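Local coordinates for putative cobalamin synthesis related protein (Corynebacterium diphtheriae, PDB 2NPN) that binds S-adenosylmethionine and probably acts as a precorrin-6A synthase, a tetrapyrrole methyltransferase of adenosylcobalamin biosynthesis, at residues Q232-R235 and W240-D243; I5-I10 and D117-I122; A31-D36 and H89-T94. All coordinates share one frame; numbering follows the deposited sequence. Where two conformers were deposited one is given.

Contact 1: Q232-R235 and W240-D243. With SAM (S-adenosylmethionine), chain C.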
ATOM      1  N   GLN A 232      -5.029  12.642 -15.124  1.00 13.42           N
ATOM      2  CA  GLN A 232      -6.109  13.558 -14.774  0.50 14.37           C
ATOM      3  C   GLN A 232      -7.468  13.024 -15.219  1.00 13.93           C
ATOM      4  O   GLN A 232      -8.435  13.123 -14.468  1.00 14.94           O
ATOM      5  CB  GLN A 232      -5.831  14.943 -15.347  0.50 13.96           C
ATOM      6  CG  GLN A 232      -4.823  15.711 -14.513  0.50 15.70           C
ATOM      7  CD  GLN A 232      -4.133  16.816 -15.291  0.50 17.20           C
ATOM      8  OE1 GLN A 232      -3.328  16.549 -16.187  0.50 22.35           O
ATOM      9  NE2 GLN A 232      -4.436  18.061 -14.948  0.50 19.82           N
ATOM     10  N   GLN A 233      -7.538  12.486 -16.443  1.00 13.84           N
ATOM     11  CA  GLN A 233      -8.754  11.892 -16.997  1.00 15.08           C
ATOM     12  C   GLN A 233      -9.266  10.790 -16.045  1.00 14.37           C
ATOM     13  O   GLN A 233     -10.436  10.793 -15.632  1.00 13.73           O
ATOM     14  CB  GLN A 233      -8.490  11.331 -18.416  1.00 15.81           C
ATOM     15  CG  GLN A 233      -8.168  12.416 -19.506  1.00 18.36           C
ATOM     16  CD  GLN A 233      -7.522  11.903 -20.838  1.00 19.19           C
ATOM     17  OE1 GLN A 233      -7.204  10.709 -21.017  1.00 24.35           O
ATOM     18  NE2 GLN A 233      -7.365  12.836 -21.799  1.00 22.05           N
ATOM     19  N   LEU A 234      -8.357   9.901 -15.638  1.00 13.37           N
ATOM     20  CA  LEU A 234      -8.709   8.799 -14.752  1.00 13.80           C
ATOM     21  C   LEU A 234      -9.128   9.264 -13.361  1.00 13.81           C
ATOM     22  O   LEU A 234     -10.072   8.691 -12.782  1.00 14.40           O
ATOM     23  CB  LEU A 234      -7.557   7.818 -14.635  1.00 13.74           C
ATOM     24  CG  LEU A 234      -7.193   7.081 -15.934  1.00 14.24           C
ATOM     25  CD1 LEU A 234      -5.878   6.324 -15.802  1.00 15.84           C
ATOM     26  CD2 LEU A 234      -8.348   6.166 -16.324  1.00 17.51           C
ATOM     27  N   ARG A 235      -8.446  10.282 -12.827  1.00 12.85           N
ATOM     28  CA  ARG A 235      -8.795  10.802 -11.522  1.00 13.24           C
ATOM     29  C   ARG A 235     -10.196  11.434 -11.524  1.00 13.09           C
ATOM     30  O   ARG A 235     -10.982  11.279 -10.578  1.00 13.96           O
ATOM     31  CB  ARG A 235      -7.789  11.837 -11.069  1.00 13.46           C
ATOM     32  CG  ARG A 235      -7.999  12.198  -9.638  1.00 14.48           C
ATOM     33  CD  ARG A 235      -7.286  13.418  -9.235  1.00 16.40           C
ATOM     34  NE  ARG A 235      -5.855  13.211  -9.146  1.00 15.53           N
ATOM     35  CZ  ARG A 235      -4.951  13.688  -9.998  1.00 18.11           C
ATOM     36  NH1 ARG A 235      -5.300  14.429 -11.054  1.00 18.17           N
ATOM     37  NH2 ARG A 235      -3.671  13.420  -9.783  1.00 16.88           N
ATOM     38  N   TRP A 240     -10.456   9.351  -7.839  1.00 10.22           N
ATOM     39  CA  TRP A 240      -9.135   9.194  -7.239  1.00  9.57           C
ATOM     40  C   TRP A 240      -8.278   8.385  -8.196  1.00  8.10           C
ATOM     41  O   TRP A 240      -8.766   7.775  -9.146  1.00  7.23           O
ATOM     42  CB  TRP A 240      -9.212   8.457  -5.903  1.00  9.56           C
ATOM     43  CG  TRP A 240      -9.785   7.063  -6.024  1.00  9.79           C
ATOM     44  CD1 TRP A 240     -11.118   6.733  -6.072  1.00 10.41           C
ATOM     45  CD2 TRP A 240      -9.070   5.816  -6.107  1.00 10.04           C
ATOM     46  NE1 TRP A 240     -11.272   5.376  -6.193  1.00 11.98           N
ATOM     47  CE2 TRP A 240     -10.041   4.782  -6.197  1.00  9.67           C
ATOM     48  CE3 TRP A 240      -7.720   5.466  -6.102  1.00 10.34           C
ATOM     49  CZ2 TRP A 240      -9.693   3.443  -6.313  1.00 10.52           C
ATOM     50  CZ3 TRP A 240      -7.381   4.121  -6.189  1.00 11.08           C
ATOM     51  CH2 TRP A 240      -8.366   3.132  -6.297  1.00 10.69           C
ATOM     52  N   ILE A 241      -6.983   8.379  -7.933  1.00  8.02           N
ATOM     53  CA  ILE A 241      -6.082   7.507  -8.687  1.00  8.27           C
ATOM     54  C   ILE A 241      -4.874   7.163  -7.834  1.00  8.09           C
ATOM     55  O   ILE A 241      -4.450   7.984  -7.032  1.00  9.02           O
ATOM     56  CB  ILE A 241      -5.617   8.149 -10.031  1.00  8.03           C
ATOM     57  CG1 ILE A 241      -4.739   7.170 -10.831  1.00  9.69           C
ATOM     58  CG2 ILE A 241      -4.838   9.471  -9.818  1.00  9.67           C
ATOM     59  CD1 ILE A 241      -4.700   7.544 -12.285  1.00 10.31           C
HETATM   60  N   MSE A 242      -4.368   5.936  -7.962  1.00  6.59           N
HETATM   61  CA  MSE A 242      -3.079   5.599  -7.374  1.00  7.58           C
HETATM   62  C   MSE A 242      -2.235   5.046  -8.496  1.00  6.99           C
HETATM   63  O   MSE A 242      -2.679   4.138  -9.202  1.00  7.24           O
HETATM   64  CB  MSE A 242      -3.190   4.578  -6.256  1.00  7.64           C
HETATM   65  CG  MSE A 242      -3.795   5.143  -4.980  1.00  8.53           C
HETATM   66 SE   MSE A 242      -3.731   3.894  -3.501  0.75 13.30          SE
HETATM   67  CE  MSE A 242      -4.688   2.422  -4.335  1.00 11.62           C
ATOM     68  N   ASP A 243      -1.075   5.657  -8.683  1.00  5.51           N
ATOM     69  CA  ASP A 243      -0.119   5.240  -9.690  1.00  6.36           C
ATOM     70  C   ASP A 243       1.235   4.950  -9.046  1.00  6.20           C
ATOM     71  O   ASP A 243       1.577   5.507  -7.977  1.00  5.01           O
ATOM     72  CB  ASP A 243       0.036   6.228 -10.871  1.00  6.75           C
ATOM     73  CG  ASP A 243       0.586   7.646 -10.463  1.00 11.22           C
ATOM     74  OD1 ASP A 243       0.513   8.017  -9.268  1.00 17.07           O
ATOM     75  OD2 ASP A 243       1.038   8.433 -11.355  1.00 11.10           O
TER
HETATM   76  N   SAM C4633       2.003  -0.760   1.431  1.00 17.52           N
HETATM   77  CA  SAM C4633       1.692  -0.443   0.004  1.00 18.83           C
HETATM   78  C   SAM C4633       2.458  -1.344  -0.946  1.00 19.86           C
HETATM   79  O   SAM C4633       2.289  -1.208  -2.188  1.00 19.69           O
HETATM   80  OXT SAM C4633       3.203  -2.229  -0.480  1.00 17.81           O
HETATM   81  CB  SAM C4633       1.974   1.041  -0.292  1.00 19.48           C
HETATM   82  CG  SAM C4633       1.039   2.010   0.434  1.00 21.23           C
HETATM   83  SD  SAM C4633       1.245   3.777   0.022  1.00 21.18           S
HETATM   84  CE  SAM C4633       0.042   4.411   1.225  1.00 26.19           C
HETATM   85  C5' SAM C4633       0.206   4.136  -1.437  1.00 19.82           C
HETATM   86  C4' SAM C4633       0.987   4.245  -2.758  1.00 20.23           C
HETATM   87  O4' SAM C4633       1.249   2.968  -3.236  1.00 17.17           O
HETATM   88  C3' SAM C4633       0.240   4.929  -3.904  1.00 18.57           C
HETATM   89  O3' SAM C4633       0.326   6.331  -3.842  1.00 19.10           O
HETATM   90  C2' SAM C4633       0.893   4.360  -5.135  1.00 17.92           C
HETATM   91  O2' SAM C4633       2.173   4.945  -5.308  1.00 18.25           O
HETATM   92  C1' SAM C4633       1.058   2.934  -4.653  1.00 17.26           C
HETATM   93  N9  SAM C4633      -0.089   2.067  -5.006  1.00 15.64           N
HETATM   94  C8  SAM C4633      -0.830   1.317  -4.107  1.00 17.47           C
HETATM   95  N7  SAM C4633      -1.735   0.580  -4.757  1.00 17.97           N
HETATM   96  C5  SAM C4633      -1.554   0.811  -6.092  1.00 15.25           C
HETATM   97  C6  SAM C4633      -2.151   0.283  -7.228  1.00 16.12           C
HETATM   98  N6  SAM C4633      -3.146  -0.638  -7.158  1.00 18.57           N
HETATM   99  N1  SAM C4633      -1.725   0.721  -8.476  1.00 16.12           N
HETATM  100  C2  SAM C4633      -0.670   1.609  -8.572  1.00 15.70           C
HETATM  101  N3  SAM C4633      -0.072   2.127  -7.456  1.00 16.18           N
HETATM  102  C4  SAM C4633      -0.482   1.723  -6.228  1.00 13.74           C

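Contact 2: I5-I10 and D117-I122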
ATOM      1  N   ILE A   5      -1.398 -10.342  17.390  1.00 13.81           N
ATOM      2  CA  ILE A   5      -1.843  -9.374  16.408  1.00 13.20           C
ATOM      3  C   ILE A   5      -1.111  -9.664  15.098  1.00 13.19           C
ATOM      4  O   ILE A   5       0.103  -9.483  15.013  1.00 13.23           O
ATOM      5  CB  ILE A   5      -1.575  -7.906  16.847  1.00 13.05           C
ATOM      6  CG1 ILE A   5      -2.355  -7.532  18.116  1.00 14.26           C
ATOM      7  CG2 ILE A   5      -1.933  -6.955  15.709  1.00 13.51           C
ATOM      8  CD1 ILE A   5      -2.004  -6.183  18.712  1.00 15.19           C
ATOM      9  N   TYR A   6      -1.835 -10.185  14.105  1.00 12.85           N
ATOM     10  CA  TYR A   6      -1.272 -10.411  12.799  1.00 12.92           C
ATOM     11  C   TYR A   6      -1.420  -9.103  12.037  1.00 13.44           C
ATOM     12  O   TYR A   6      -2.493  -8.528  12.002  1.00 14.15           O
ATOM     13  CB  TYR A   6      -2.011 -11.490  12.024  1.00 14.21           C
ATOM     14  CG  TYR A   6      -1.873 -12.856  12.545  1.00 16.28           C
ATOM     15  CD1 TYR A   6      -0.708 -13.557  12.340  1.00 16.24           C
ATOM     16  CD2 TYR A   6      -2.942 -13.491  13.174  1.00 18.90           C
ATOM     17  CE1 TYR A   6      -0.561 -14.845  12.769  1.00 18.36           C
ATOM     18  CE2 TYR A   6      -2.811 -14.810  13.629  1.00 19.67           C
ATOM     19  CZ  TYR A   6      -1.607 -15.471  13.412  1.00 17.92           C
ATOM     20  OH  TYR A   6      -1.445 -16.763  13.853  1.00 20.49           O
ATOM     21  N   VAL A   7      -0.340  -8.668  11.391  1.00 11.78           N
ATOM     22  CA  VAL A   7      -0.414  -7.498  10.515  1.00 11.42           C
ATOM     23  C   VAL A   7      -0.174  -8.042   9.116  1.00 11.18           C
ATOM     24  O   VAL A   7       0.935  -8.470   8.803  1.00 11.29           O
ATOM     25  CB  VAL A   7       0.626  -6.425  10.902  1.00 11.37           C
ATOM     26  CG1 VAL A   7       0.519  -5.225   9.967  1.00 11.42           C
ATOM     27  CG2 VAL A   7       0.422  -6.029  12.382  1.00 13.08           C
ATOM     28  N   ILE A   8      -1.241  -8.098   8.342  1.00 11.72           N
ATOM     29  CA  ILE A   8      -1.250  -8.941   7.149  1.00 10.77           C
ATOM     30  C   ILE A   8      -1.270  -8.086   5.869  1.00 11.69           C
ATOM     31  O   ILE A   8      -2.260  -7.398   5.580  1.00 12.30           O
ATOM     32  CB  ILE A   8      -2.465  -9.934   7.116  1.00 11.73           C
ATOM     33  CG1 ILE A   8      -2.563 -10.706   8.438  1.00 12.29           C
ATOM     34  CG2 ILE A   8      -2.365 -10.835   5.873  1.00 12.23           C
ATOM     35  CD1 ILE A   8      -3.583 -11.795   8.437  1.00 11.04           C
ATOM     36  N   GLY A   9      -0.242  -8.220   5.050  1.00 10.87           N
ATOM     37  CA  GLY A   9      -0.267  -7.611   3.746  1.00 11.27           C
ATOM     38  C   GLY A   9      -1.210  -8.403   2.854  1.00 11.44           C
ATOM     39  O   GLY A   9      -1.124  -9.629   2.785  1.00 12.26           O
ATOM     40  N   ILE A  10      -2.134  -7.707   2.220  1.00 11.83           N
ATOM     41  CA  ILE A  10      -3.125  -8.370   1.379  1.00 11.04           C
ATOM     42  C   ILE A  10      -2.915  -8.104  -0.113  1.00 12.54           C
ATOM     43  O   ILE A  10      -3.783  -8.423  -0.911  1.00 12.76           O
ATOM     44  CB  ILE A  10      -4.591  -8.061   1.817  1.00 11.98           C
ATOM     45  CG1 ILE A  10      -4.918  -6.561   1.733  1.00 11.70           C
ATOM     46  CG2 ILE A  10      -4.816  -8.582   3.215  1.00 12.77           C
ATOM     47  CD1 ILE A  10      -6.422  -6.176   1.845  1.00 12.83           C
ATOM     48  N   ASP A 117       3.364   2.696   4.915  1.00 13.58           N
ATOM     49  CA  ASP A 117       2.121   2.397   5.637  1.00 14.34           C
ATOM     50  C   ASP A 117       2.329   2.611   7.118  1.00 15.36           C
ATOM     51  O   ASP A 117       3.388   2.245   7.648  1.00 17.92           O
ATOM     52  CB  ASP A 117       1.678   0.949   5.361  1.00 15.76           C
ATOM     53  CG  ASP A 117       0.313   0.667   5.905  1.00 17.73           C
ATOM     54  OD1 ASP A 117      -0.671   0.927   5.194  1.00 20.64           O
ATOM     55  OD2 ASP A 117       0.221   0.244   7.084  1.00 18.52           O
ATOM     56  N   SER A 118       1.317   3.162   7.796  1.00 15.37           N
ATOM     57  CA  SER A 118       1.465   3.549   9.206  1.00 15.96           C
ATOM     58  C   SER A 118       0.911   2.522  10.197  1.00 14.75           C
ATOM     59  O   SER A 118       1.021   2.716  11.422  1.00 14.90           O
ATOM     60  CB  SER A 118       0.760   4.885   9.448  1.00 17.19           C
ATOM     61  OG  SER A 118      -0.608   4.770   9.129  1.00 22.05           O
ATOM     62  N   THR A 119       0.299   1.439   9.716  1.00 14.07           N
ATOM     63  CA  THR A 119      -0.383   0.493  10.623  1.00 14.17           C
ATOM     64  C   THR A 119       0.518  -0.042  11.726  1.00 13.42           C
ATOM     65  O   THR A 119       0.133  -0.072  12.881  1.00 12.64           O
ATOM     66  CB  THR A 119      -1.049  -0.677   9.839  1.00 14.57           C
ATOM     67  OG1 THR A 119      -2.077  -0.118   9.007  1.00 17.77           O
ATOM     68  CG2 THR A 119      -1.601  -1.754  10.772  1.00 15.95           C
ATOM     69  N   LEU A 120       1.750  -0.453  11.408  0.50 13.70           N
ATOM     70  CA  LEU A 120       2.621  -1.040  12.458  0.50 14.03           C
ATOM     71  C   LEU A 120       2.913  -0.012  13.543  0.50 14.73           C
ATOM     72  O   LEU A 120       2.872  -0.317  14.738  0.50 14.85           O
ATOM     73  CB  LEU A 120       3.955  -1.616  11.908  0.50 14.20           C
ATOM     74  CG  LEU A 120       3.897  -2.969  11.185  0.50 12.22           C
ATOM     75  CD1 LEU A 120       5.266  -3.388  10.577  0.50 10.56           C
ATOM     76  CD2 LEU A 120       3.388  -4.067  12.106  0.50 12.53           C
ATOM     77  N   ARG A 121       3.207   1.207  13.106  0.50 15.59           N
ATOM     78  CA  ARG A 121       3.479   2.326  14.026  0.50 16.38           C
ATOM     79  C   ARG A 121       2.277   2.588  14.913  0.50 16.77           C
ATOM     80  O   ARG A 121       2.417   2.787  16.130  0.50 17.61           O
ATOM     81  CB  ARG A 121       3.803   3.601  13.224  0.50 16.53           C
ATOM     82  CG  ARG A 121       5.222   3.699  12.677  0.50 18.17           C
ATOM     83  CD  ARG A 121       5.619   5.156  12.374  0.50 19.21           C
ATOM     84  NE  ARG A 121       4.573   5.901  11.661  0.50 21.58           N
ATOM     85  CZ  ARG A 121       4.320   5.831  10.352  0.50 20.09           C
ATOM     86  NH1 ARG A 121       5.027   5.049   9.539  0.50 20.57           N
ATOM     87  NH2 ARG A 121       3.332   6.553   9.851  0.50 21.46           N
ATOM     88  N   ILE A 122       1.097   2.622  14.304  1.00 16.70           N
ATOM     89  CA  ILE A 122      -0.134   2.851  15.055  1.00 17.10           C
ATOM     90  C   ILE A 122      -0.324   1.749  16.087  1.00 16.53           C
ATOM     91  O   ILE A 122      -0.665   2.023  17.254  1.00 17.46           O
ATOM     92  CB  ILE A 122      -1.364   2.998  14.114  1.00 16.64           C
ATOM     93  CG1 ILE A 122      -1.229   4.279  13.284  1.00 16.55           C
ATOM     94  CG2 ILE A 122      -2.672   3.015  14.894  1.00 16.70           C
ATOM     95  CD1 ILE A 122      -2.227   4.431  12.132  1.00 15.84           C
TER

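Contact 3: A31-D36 and H89-T94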
ATOM      1  N   ALA A  31     -10.965 -11.728  14.966  1.00 14.40           N
ATOM      2  CA  ALA A  31     -11.396 -10.394  14.599  1.00 14.35           C
ATOM      3  C   ALA A  31     -10.475  -9.829  13.548  1.00 14.86           C
ATOM      4  O   ALA A  31      -9.317 -10.145  13.552  1.00 14.68           O
ATOM      5  CB  ALA A  31     -11.415  -9.458  15.798  1.00 15.49           C
ATOM      6  N   ILE A  32     -11.031  -8.972  12.694  1.00 16.23           N
ATOM      7  CA  ILE A  32     -10.310  -8.328  11.611  1.00 16.54           C
ATOM      8  C   ILE A  32     -10.514  -6.819  11.664  1.00 16.97           C
ATOM      9  O   ILE A  32     -11.638  -6.337  11.766  1.00 17.32           O
ATOM     10  CB  ILE A  32     -10.719  -8.870  10.229  1.00 16.16           C
ATOM     11  CG1 ILE A  32     -10.408 -10.364  10.121  1.00 17.72           C
ATOM     12  CG2 ILE A  32      -9.940  -8.126   9.131  1.00 18.32           C
ATOM     13  CD1 ILE A  32     -10.892 -11.011   8.820  1.00 20.88           C
ATOM     14  N   VAL A  33      -9.408  -6.082  11.578  1.00 16.22           N
ATOM     15  CA  VAL A  33      -9.421  -4.604  11.643  1.00 17.11           C
ATOM     16  C   VAL A  33      -8.712  -4.072  10.388  1.00 16.42           C
ATOM     17  O   VAL A  33      -7.739  -4.649   9.877  1.00 17.34           O
ATOM     18  CB  VAL A  33      -8.682  -4.061  12.899  1.00 17.56           C
ATOM     19  CG1 VAL A  33      -8.678  -2.497  12.941  1.00 18.97           C
ATOM     20  CG2 VAL A  33      -9.286  -4.644  14.206  1.00 18.61           C
ATOM     21  N   ALA A  34      -9.159  -2.914   9.922  1.00 16.16           N
ATOM     22  CA  ALA A  34      -8.442  -2.226   8.869  1.00 16.63           C
ATOM     23  C   ALA A  34      -8.448  -0.736   9.176  1.00 16.93           C
ATOM     24  O   ALA A  34      -9.506  -0.171   9.474  1.00 17.72           O
ATOM     25  CB  ALA A  34      -9.087  -2.488   7.554  1.00 17.66           C
ATOM     26  N   LEU A  35      -7.269  -0.112   9.139  1.00 17.10           N
ATOM     27  CA  LEU A  35      -7.169   1.329   9.379  1.00 18.05           C
ATOM     28  C   LEU A  35      -7.196   2.000   8.014  1.00 19.40           C
ATOM     29  O   LEU A  35      -6.354   1.701   7.163  1.00 21.09           O
ATOM     30  CB  LEU A  35      -5.876   1.646  10.141  1.00 18.17           C
ATOM     31  CG  LEU A  35      -5.711   0.886  11.473  1.00 18.74           C
ATOM     32  CD1 LEU A  35      -4.323   1.113  12.115  1.00 20.69           C
ATOM     33  CD2 LEU A  35      -6.825   1.241  12.474  1.00 18.78           C
ATOM     34  N   ASP A  36      -8.175   2.864   7.788  1.00 19.62           N
ATOM     35  CA  ASP A  36      -8.353   3.513   6.479  1.00 20.00           C
ATOM     36  C   ASP A  36      -8.071   5.012   6.536  1.00 20.18           C
ATOM     37  O   ASP A  36      -8.279   5.653   7.570  1.00 19.96           O
ATOM     38  CB  ASP A  36      -9.771   3.252   5.961  1.00 20.58           C
ATOM     39  CG  ASP A  36     -10.014   1.792   5.619  1.00 22.38           C
ATOM     40  OD1 ASP A  36      -9.037   1.065   5.333  1.00 25.00           O
ATOM     41  OD2 ASP A  36     -11.193   1.379   5.610  1.00 25.29           O
ATOM     42  N   HIS A  89      -7.687   4.093  22.090  1.00 29.23           N
ATOM     43  CA  HIS A  89      -8.611   3.539  23.066  1.00 29.05           C
ATOM     44  C   HIS A  89      -9.628   2.628  22.365  1.00 29.21           C
ATOM     45  O   HIS A  89      -9.948   1.546  22.867  1.00 29.80           O
ATOM     46  CB  HIS A  89      -9.317   4.674  23.836  1.00 29.61           C
ATOM     47  CG  HIS A  89     -10.256   4.193  24.897  1.00 30.41           C
ATOM     48  ND1 HIS A  89      -9.953   3.149  25.749  1.00 32.57           N
ATOM     49  CD2 HIS A  89     -11.499   4.609  25.239  1.00 30.98           C
ATOM     50  CE1 HIS A  89     -10.971   2.946  26.570  1.00 31.94           C
ATOM     51  NE2 HIS A  89     -11.919   3.822  26.284  1.00 31.39           N
ATOM     52  N   LEU A  90     -10.127   3.085  21.217  1.00 29.15           N
ATOM     53  CA  LEU A  90     -11.096   2.359  20.373  1.00 28.49           C
ATOM     54  C   LEU A  90     -10.553   0.995  19.924  1.00 27.71           C
ATOM     55  O   LEU A  90     -11.217  -0.038  19.984  1.00 27.23           O
ATOM     56  CB  LEU A  90     -11.349   3.197  19.122  1.00 29.18           C
ATOM     57  CG  LEU A  90     -12.475   2.919  18.133  1.00 30.54           C
ATOM     58  CD1 LEU A  90     -13.841   3.016  18.817  1.00 32.65           C
ATOM     59  CD2 LEU A  90     -12.398   3.943  16.996  1.00 31.07           C
ATOM     60  N   LEU A  91      -9.327   1.019  19.430  1.00 26.15           N
ATOM     61  CA  LEU A  91      -8.674  -0.204  18.939  1.00 26.25           C
ATOM     62  C   LEU A  91      -8.451  -1.202  20.070  1.00 25.13           C
ATOM     63  O   LEU A  91      -8.735  -2.385  19.926  1.00 25.52           O
ATOM     64  CB  LEU A  91      -7.345   0.099  18.243  1.00 26.73           C
ATOM     65  CG  LEU A  91      -7.381   0.745  16.851  1.00 27.58           C
ATOM     66  CD1 LEU A  91      -5.981   1.137  16.414  1.00 27.61           C
ATOM     67  CD2 LEU A  91      -8.015  -0.203  15.853  1.00 28.85           C
ATOM     68  N   ALA A  92      -7.958  -0.722  21.202  1.00 24.77           N
ATOM     69  CA  ALA A  92      -7.678  -1.618  22.315  1.00 24.41           C
ATOM     70  C   ALA A  92      -8.945  -2.231  22.861  1.00 24.61           C
ATOM     71  O   ALA A  92      -8.978  -3.427  23.121  1.00 24.55           O
ATOM     72  CB  ALA A  92      -6.898  -0.906  23.399  1.00 24.77           C
ATOM     73  N   SER A  93      -9.986  -1.415  23.006  0.50 24.26           N
ATOM     74  CA  SER A  93     -11.275  -1.892  23.508  0.50 23.36           C
ATOM     75  C   SER A  93     -11.884  -2.915  22.557  0.50 23.20           C
ATOM     76  O   SER A  93     -12.401  -3.945  22.985  0.50 23.56           O
ATOM     77  CB  SER A  93     -12.245  -0.726  23.705  0.50 24.19           C
ATOM     78  OG  SER A  93     -11.694   0.239  24.578  0.50 25.61           O
ATOM     79  N   THR A  94     -11.800  -2.631  21.258  1.00 22.42           N
ATOM     80  CA  THR A  94     -12.366  -3.507  20.239  1.00 21.76           C
ATOM     81  C   THR A  94     -11.667  -4.866  20.263  1.00 20.42           C
ATOM     82  O   THR A  94     -12.315  -5.918  20.194  1.00 20.19           O
ATOM     83  CB  THR A  94     -12.291  -2.880  18.844  1.00 21.77           C
ATOM     84  OG1 THR A  94     -13.104  -1.694  18.819  1.00 25.70           O
ATOM     85  CG2 THR A  94     -12.838  -3.817  17.793  1.00 22.76           C
TER

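Contact 1: Q232-R235 and W240-D243
L234 and R235, in the last turns of helix 220-238, pack against I241 as the chain turns back toward strand 243-249. The apolar part lies at the two branches of I241. Its CD1 methyl reaches L234 CB at 3.7 Å and is nearly as close to L234 CD1. The CG2 methyl instead meets R235, whose chain lies across I241 at about a right angle; the bend at chi3 (-72°) brings R235 NE to 3.9 Å from I241 CG2.

The segments make no hydrogen bond to each other. R235 O lies 3.4 Å from W240 N at an unfavourable angle, and W240 O is buried without a partner. On the other side of 240-243, D243 O accepts a 2.8 Å hydrogen bond from SAM O2', and selenomethionine M242 lays its side chain over one face of the adenine, with CE 3.5 Å from SAM N7. The D243 carboxylate points elsewhere, forming a salt bridge with K231 and accepting from W204.

On this segment the ribose is thus met by a backbone carbonyl and the base by an apolar side chain, while the link back to the helix is mainly dispersive, and the polar bonds of 240-243 are made with F207, K231, W204 and the ligand.

Contact 2: I5-I10 and D117-I122
The CA atoms of V7 and L120 approach to 7.4 Å where strand 3-9 passes beneath the first turn of helix 119-130. The setting is the parallel alpha/beta sheet of the N-terminal half of this tetrapyrrole methylase. Strands 104-109 and 134-139 flank strand 3-9, and helix 119-130 connects those two neighbours in a beta-alpha-beta crossover that carries it over V7.

V7 directs its side chain at the helix and is the strand's point of contact. The CD2 methyl of L120, in the conformer described here, settles over the fork of the valine, 3.6 Å from V7 CG2 and 3.8 Å from V7 CG1. The leucine leaves the helix obliquely; chi2 (175°) extends CD1, and it is the other methyl, CD2, that turns onto the strand. T119 adds a looser touch on the other branch, its CG2 lying 4.1 Å from V7 CG1. That methyl is anti to the threonine backbone N (chi1 -64° for OG1), which leaves the hydroxyl on the side of the helix start. The interface is therefore wholly apolar. P113 and V136 also touch V7, and V138 touches L120, continuing the packing between helix and sheet.

The same helix start lies close to the cofactor site: the side chain of L120 is about 7 Å from that of D112, a residue that binds S-adenosylmethionine. The first turn is fixed by I122 N bonding to S118 O, and by a capping bond in which T119 N donates to D117 OD2 at 2.9 Å, approaching from above the carboxylate plane with an N-H...O angle of 158°.

Contact 3: A31-D36 and H89-T94
L91 projects from helix 78-98 onto strand 31-35 and meets two residues of its near face, V33 and L35. The nearest CA atoms, those of V33 and L91, are 8.6 Å apart, and side chains fill the space between. L91 and V33 point directly at each other's segments, yet their chains are inclined rather than head-on, and they meet through single methyls: L91 CD2 lies 3.8 Å from V33 CG1. The valine presents this branch because CG1 stands anti to its backbone N (chi1 179°).

L35, two residues further along the strand, leaves the backbone at a slant. The branch at CG nevertheless turns one methyl back to the helix: L35 CD2 lies 3.9 Å from L91 CD2 and 4.0 Å from L91 CD1. The end of L91 is thus shared: CD2 touches both strand residues, whereas CD1 faces L35 alone of the two. These contacts are all between methyl groups.

The hydroxyl of T94 is satisfied within the helix. L90 O accepts from T94 N at 2.9 Å and from T94 OG1 at 2.8 Å, the two donors arriving from opposite faces of the carbonyl plane. Folding the hydroxyl back onto its own helix in this way ties up its hydrogen at the buried side.

Around this core, V33 packs also on V105 and F107 of strand 104-109, while L90 and T94 lie against Y62 of strand 61-64. L35 reaches T119 and I122, and A92 reaches M126 and E130, so helix 78-98 sits on the sheet alongside helix 119-130.

How the contacts relate
From the N terminus, strand 3-9 opens the long loop that contact 2 will close. Within it, strand 31-35 begins a shorter loop, completed at contact 3 when helix 78-98 returns; the chain then runs through strand 104-109 to helix 119-130, closing contact 2. Contact 3 is therefore enclosed by contact 2 in sequence, and both place helices on the same parallel sheet. They also touch, with I122 CG2 3.8 Å from L35 CD1. Contact 1 follows in series, crossing neither. It closes a short span of four residues where helix 220-238 gives way to strand 243-249 of the mixed sheet, its centre about 26 Å from that of contact 2.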